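Local atomic coordinates of 4-aminobutyrate transaminase (Acinetobacter baumannii, PDB entry 6WOP), a protein that probably catalyses transfer of the amino group of 4-aminobutyrate to 2-oxoglutarate, with pyridoxal 5'-phosphate as cofactor. Residues A[207-212]-A[351-356]; A[244-249]-A[310-315]. All blocks are in the same frame, centred on the assembly; numbering follows the deposited sequence. Where two conformers were deposited one is given.

Contact 1 of 2, residues A[207-212]-A[351-356]; sequences EPVQGE and RALGSM
Met356, extended beyond CG (chi2 170°), carries its sulfur and methyl group across to Val209, which holds CG1 anti to its own backbone N (chi1 -174°) and offers both branches to the thioether. In this fold type I (class III) aminotransferase, the contact packs the short hairpin of strands 209-210 and 216-217, reached as the chain leaves central strand 201-206 of the large domain, against the turn between strands 347-353 and 356-361 of the other seven-stranded sheet. Met356 SD lies 3.6 Å from Val209 CB and 3.7 Å from Val209 CG1, the two side chains running past each other in opposite directions. A slim, unbranched methionine suits this reach, and the branched valine gives it a broad surface. The other valine methyl, CG2, touches Leu353 CD2 at 4.0 Å, so Val209 is shared by both ends of the turn.

That turn, Leu353 to Met356, is a type II' turn closing a two-residue beta hairpin; Leu353 N bonds to Met356 O and Met356 N to Leu353 O. Gly354 fits the positive phi of its second position. Val217 packs on both Val209 and Leu353, and Phe215 touches Met356. Within 207-212, the carboxylate of the buried Glu207 steadies the bend: its OE2 accepts the N-H of Gly211, with N and OE2 2.8 Å apart, from 46° out of the carboxylate plane.

Contact 2 of 2, residues A[244-249]-A[310-315]; sequences SGFART and HAVIDA
Phe246 reaches across to helix 303-318 and meets Ile313 and Val312, three buried residues that make up the whole of this small contact. Its ring takes Ile313 at the edge, near the ring plane, with Ile313 CG1 4.2 Å from Phe246 CE1. Val312 comes obliquely, its CG1 4.4 Å from Phe246 CD1. Both distances are those of plain apolar packing, with no hydrogen bond across the gap. Although the Ile313 side chain does not set out straight at the loop, its first torsion (chi1 -63°) brings the gamma carbon CG1 to the ring edge; Val312, whose side chain starts toward the loop, also touches through its CG1.

The ring is presented by a type I' beta turn, Gly245 to Arg248, in the loop that follows strand 236-240 of the large-domain sheet of this fold type I aminotransferase. Phe246 and Ala247 occupy the two central positions with positive phi (53° and 83°), values unusual for residues other than glycine. Gly245 suits its place, since a side chain there would crowd Phe246 CD2. The apolar side is closed by Ile94 of helix 85-97 and the loop residue Leu271 on Phe246, and by Val63 of helix 61-71 on Val312.

Away from the ring the helix is more open: Asp314 is exposed and His310 partly so. Arg93, which also lies against Ile313, links the two sides: its NH2 forms a salt bridge with Asp314 OD1, while its NH1 donates to the backbone oxygen of His310.

Read from the N terminus, the segments come in the order 207-212, 244-249, 310-315, 351-356. Contact 1 therefore closes the longer loop, with 138 residues between its segments, and contact 2 a shorter one of 60 residues wholly within it; the two do not cross. Contact 1 ties the short 209-210 strand that follows strand 201-206 to the turn joining strands 347-353 and 356-361, whereas contact 2 fixes a loop of the large domain to helix 303-318. The loop 244-249 also touches the hairpin of contact 1: a probable hydrogen bond runs from Ser355 N to Arg248 O (2.8 Å), and Leu353 CD2 packs on Thr249 CB. Residues 244-249 thus stand between the hairpin and the helix.

Contact 1 of 2, residues A[207-212]-A[351-356]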
loop_
_atom_site.group_PDB
_atom_site.type_symbol
_atom_site.label_atom_id
_atom_site.label_comp_id
_atom_site.label_asym_id
_atom_site.label_seq_id
_atom_site.Cartn_x
_atom_site.Cartn_y
_atom_site.Cartn_z
ATOM N N GLU A 207 3.612 23.239 5.342
ATOM C CA GLU A 207 3.968 24.209 6.384
ATOM C C GLU A 207 4.033 25.593 5.762
ATOM O O GLU A 207 4.807 25.788 4.807
ATOM C CB GLU A 207 5.328 23.829 6.965
ATOM C CG GLU A 207 5.363 22.494 7.716
ATOM C CD GLU A 207 6.768 21.944 7.767
ATOM O OE1 GLU A 207 7.134 21.157 6.827
ATOM O OE2 GLU A 207 7.493 22.324 8.734
ATOM N N PRO A 208 3.259 26.586 6.252
ATOM C CA PRO A 208 3.449 27.964 5.751
ATOM C C PRO A 208 4.876 28.452 5.938
ATOM O O PRO A 208 5.328 29.304 5.172
ATOM C CB PRO A 208 2.487 28.832 6.585
ATOM C CG PRO A 208 1.606 27.906 7.353
ATOM C CD PRO A 208 2.241 26.484 7.328
ATOM N N VAL A 209 5.617 27.956 6.931
ATOM C CA VAL A 209 7.057 28.193 7.031
ATOM C C VAL A 209 7.685 26.821 7.298
ATOM O O VAL A 209 7.534 26.283 8.398
ATOM C CB VAL A 209 7.432 29.173 8.173
ATOM C CG1 VAL A 209 8.894 29.453 8.073
ATOM C CG2 VAL A 209 6.639 30.538 8.106
ATOM N N GLN A 210 8.384 26.227 6.326
ATOM C CA GLN A 210 8.898 24.877 6.614
ATOM C C GLN A 210 9.874 24.960 7.772
ATOM O O GLN A 210 10.689 25.872 7.824
ATOM C CB GLN A 210 9.638 24.275 5.425
ATOM C CG GLN A 210 8.737 23.979 4.283
ATOM C CD GLN A 210 9.462 23.172 3.224
ATOM O OE1 GLN A 210 10.601 23.550 2.764
ATOM N NE2 GLN A 210 8.819 22.093 2.787
ATOM N N GLY A 211 9.775 24.007 8.695
ATOM C CA GLY A 211 10.501 24.077 9.969
ATOM C C GLY A 211 11.848 23.372 9.869
ATOM O O GLY A 211 12.875 23.977 9.562
ATOM N N GLU A 212 11.847 22.068 10.117
ATOM C CA GLU A 212 13.067 21.293 9.940
ATOM C C GLU A 212 13.656 21.486 8.548
ATOM O O GLU A 212 14.867 21.363 8.377
ATOM C CB GLU A 212 12.770 19.812 10.200
ATOM C CG GLU A 212 11.960 19.543 11.481
ATOM C CD GLU A 212 12.636 20.026 12.797
ATOM O OE1 GLU A 212 13.850 19.780 12.997
ATOM O OE2 GLU A 212 11.929 20.621 13.632
ATOM N N ARG A 351 16.671 34.048 6.135
ATOM C CA ARG A 351 15.234 33.897 5.934
ATOM C C ARG A 351 14.517 34.276 7.212
ATOM O O ARG A 351 15.016 33.996 8.300
ATOM C CB ARG A 351 14.866 32.466 5.554
ATOM C CG ARG A 351 15.523 32.097 4.209
ATOM C CD ARG A 351 15.136 30.706 3.739
ATOM N NE ARG A 351 15.825 29.605 4.435
ATOM C CZ ARG A 351 17.017 29.101 4.106
ATOM N NH1 ARG A 351 17.730 29.611 3.088
ATOM N NH2 ARG A 351 17.503 28.084 4.814
ATOM N N ALA A 352 13.325 34.857 7.097
ATOM C CA ALA A 352 12.709 35.403 8.314
ATOM C C ALA A 352 11.220 35.627 8.105
ATOM O O ALA A 352 10.805 36.240 7.106
ATOM C CB ALA A 352 13.351 36.721 8.689
ATOM N N LEU A 353 10.417 35.158 9.050
ATOM C CA LEU A 353 9.074 35.705 9.220
ATOM C C LEU A 353 8.863 35.891 10.718
ATOM O O LEU A 353 8.890 34.901 11.450
ATOM C CB LEU A 353 8.017 34.781 8.620
ATOM C CG LEU A 353 6.629 35.427 8.644
ATOM C CD1 LEU A 353 6.589 36.634 7.761
ATOM C CD2 LEU A 353 5.585 34.385 8.222
ATOM N N GLY A 354 8.763 37.149 11.185
ATOM C CA GLY A 354 8.616 37.339 12.627
ATOM C C GLY A 354 9.890 36.885 13.319
ATOM O O GLY A 354 11.000 37.312 12.975
ATOM N N SER A 355 9.732 35.989 14.292
ATOM C CA SER A 355 10.924 35.417 14.910
ATOM C C SER A 355 11.060 33.947 14.569
ATOM O O SER A 355 11.780 33.226 15.250
ATOM C CB SER A 355 10.922 35.628 16.438
ATOM O OG SER A 355 11.446 36.937 16.778
ATOM N N MET A 356 10.549 33.571 13.388
ATOM C CA MET A 356 10.971 32.351 12.716
ATOM C C MET A 356 12.072 32.784 11.748
ATOM O O MET A 356 11.796 33.153 10.597
ATOM C CB MET A 356 9.802 31.673 12.006
ATOM C CG MET A 356 9.757 30.218 12.273
ATOM S SD MET A 356 8.276 29.465 11.697
ATOM C CE MET A 356 8.889 27.806 11.621
#

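Contact 2 of 2, residues A[244-249]-A[310-315]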
loop_
_atom_site.group_PDB
_atom_site.type_symbol
_atom_site.label_atom_id
_atom_site.label_comp_id
_atom_site.label_asym_id
_atom_site.label_seq_id
_atom_site.Cartn_x
_atom_site.Cartn_y
_atom_site.Cartn_z
ATOM N N SER A 244 5.194 26.685 13.385
ATOM C CA SER A 244 5.000 28.112 13.060
ATOM C C SER A 244 4.005 28.835 13.963
ATOM O O SER A 244 3.883 30.059 13.850
ATOM C CB SER A 244 4.495 28.242 11.622
ATOM O OG SER A 244 3.341 27.444 11.452
ATOM N N GLY A 245 3.187 28.090 14.725
ATOM C CA GLY A 245 2.035 28.638 15.430
ATOM C C GLY A 245 2.399 29.319 16.737
ATOM O O GLY A 245 3.561 29.351 17.157
ATOM N N PHE A 246 1.369 29.912 17.357
ATOM C CA PHE A 246 1.470 30.556 18.674
ATOM C C PHE A 246 2.601 31.582 18.733
ATOM O O PHE A 246 3.493 31.534 19.597
ATOM C CB PHE A 246 1.550 29.470 19.753
ATOM C CG PHE A 246 0.292 28.754 19.778
ATOM C CD1 PHE A 246 -0.762 29.325 20.427
ATOM C CD2 PHE A 246 0.083 27.690 18.932
ATOM C CE1 PHE A 246 -2.012 28.805 20.366
ATOM C CE2 PHE A 246 -1.180 27.145 18.828
ATOM C CZ PHE A 246 -2.222 27.696 19.580
ATOM N N ALA A 247 2.476 32.557 17.818
ATOM C CA ALA A 247 3.111 33.886 17.810
ATOM C C ALA A 247 4.528 33.862 17.244
ATOM O O ALA A 247 5.140 34.939 17.113
ATOM C CB ALA A 247 3.132 34.527 19.197
ATOM N N ARG A 248 5.048 32.707 16.841
ATOM C CA ARG A 248 6.431 32.632 16.341
ATOM C C ARG A 248 6.703 33.614 15.206
ATOM O O ARG A 248 7.774 34.221 15.135
ATOM C CB ARG A 248 6.728 31.206 15.862
ATOM C CG ARG A 248 8.191 30.879 15.666
ATOM C CD ARG A 248 8.873 30.678 17.044
ATOM N NE ARG A 248 10.121 31.391 17.077
ATOM C CZ ARG A 248 10.797 31.606 18.197
ATOM N NH1 ARG A 248 10.321 31.140 19.375
ATOM N NH2 ARG A 248 11.917 32.324 18.153
ATOM N N THR A 249 5.743 33.794 14.308
ATOM C CA THR A 249 5.982 34.558 13.086
ATOM C C THR A 249 5.487 35.978 13.221
ATOM O O THR A 249 5.456 36.701 12.230
ATOM C CB THR A 249 5.296 33.910 11.883
ATOM O OG1 THR A 249 3.865 33.988 12.052
ATOM C CG2 THR A 249 5.773 32.471 11.744
ATOM N N HIS A 310 -4.333 27.451 27.929
ATOM C CA HIS A 310 -5.108 28.666 28.198
ATOM C C HIS A 310 -4.182 29.788 28.650
ATOM O O HIS A 310 -4.411 30.957 28.324
ATOM C CB HIS A 310 -6.173 28.435 29.290
ATOM C CG HIS A 310 -7.432 27.821 28.779
ATOM N ND1 HIS A 310 -8.369 28.525 28.048
ATOM C CD2 HIS A 310 -7.915 26.561 28.909
ATOM C CE1 HIS A 310 -9.380 27.721 27.738
ATOM N NE2 HIS A 310 -9.133 26.526 28.260
ATOM N N ALA A 311 -3.174 29.446 29.471
ATOM C CA ALA A 311 -2.309 30.494 29.983
ATOM C C ALA A 311 -1.328 30.941 28.912
ATOM O O ALA A 311 -0.882 32.100 28.926
ATOM C CB ALA A 311 -1.557 30.037 31.232
ATOM N N VAL A 312 -0.995 30.057 27.970
ATOM C CA VAL A 312 -0.146 30.484 26.844
ATOM C C VAL A 312 -0.854 31.562 26.019
ATOM O O VAL A 312 -0.277 32.603 25.651
ATOM C CB VAL A 312 0.199 29.273 25.951
ATOM C CG1 VAL A 312 0.721 29.777 24.566
ATOM C CG2 VAL A 312 1.204 28.351 26.640
ATOM N N ILE A 313 -2.118 31.314 25.670
ATOM C CA ILE A 313 -2.846 32.315 24.921
ATOM C C ILE A 313 -2.942 33.593 25.724
ATOM O O ILE A 313 -2.808 34.696 25.173
ATOM C CB ILE A 313 -4.231 31.774 24.551
ATOM C CG1 ILE A 313 -4.038 30.555 23.644
ATOM C CG2 ILE A 313 -5.167 32.898 23.959
ATOM C CD1 ILE A 313 -5.335 29.876 23.343
ATOM N N ASP A 314 -3.259 33.476 27.015
ATOM C CA ASP A 314 -3.309 34.674 27.865
ATOM C C ASP A 314 -2.008 35.445 27.766
ATOM O O ASP A 314 -1.988 36.678 27.649
ATOM C CB ASP A 314 -3.495 34.238 29.326
ATOM C CG ASP A 314 -4.903 33.820 29.654
ATOM O OD1 ASP A 314 -5.780 33.994 28.795
ATOM O OD2 ASP A 314 -5.136 33.345 30.821
ATOM N N ALA A 315 -0.890 34.724 27.863
ATOM C CA ALA A 315 0.397 35.416 27.946
ATOM C C ALA A 315 0.720 36.061 26.610
ATOM O O ALA A 315 1.187 37.208 26.561
ATOM C CB ALA A 315 1.519 34.439 28.338
#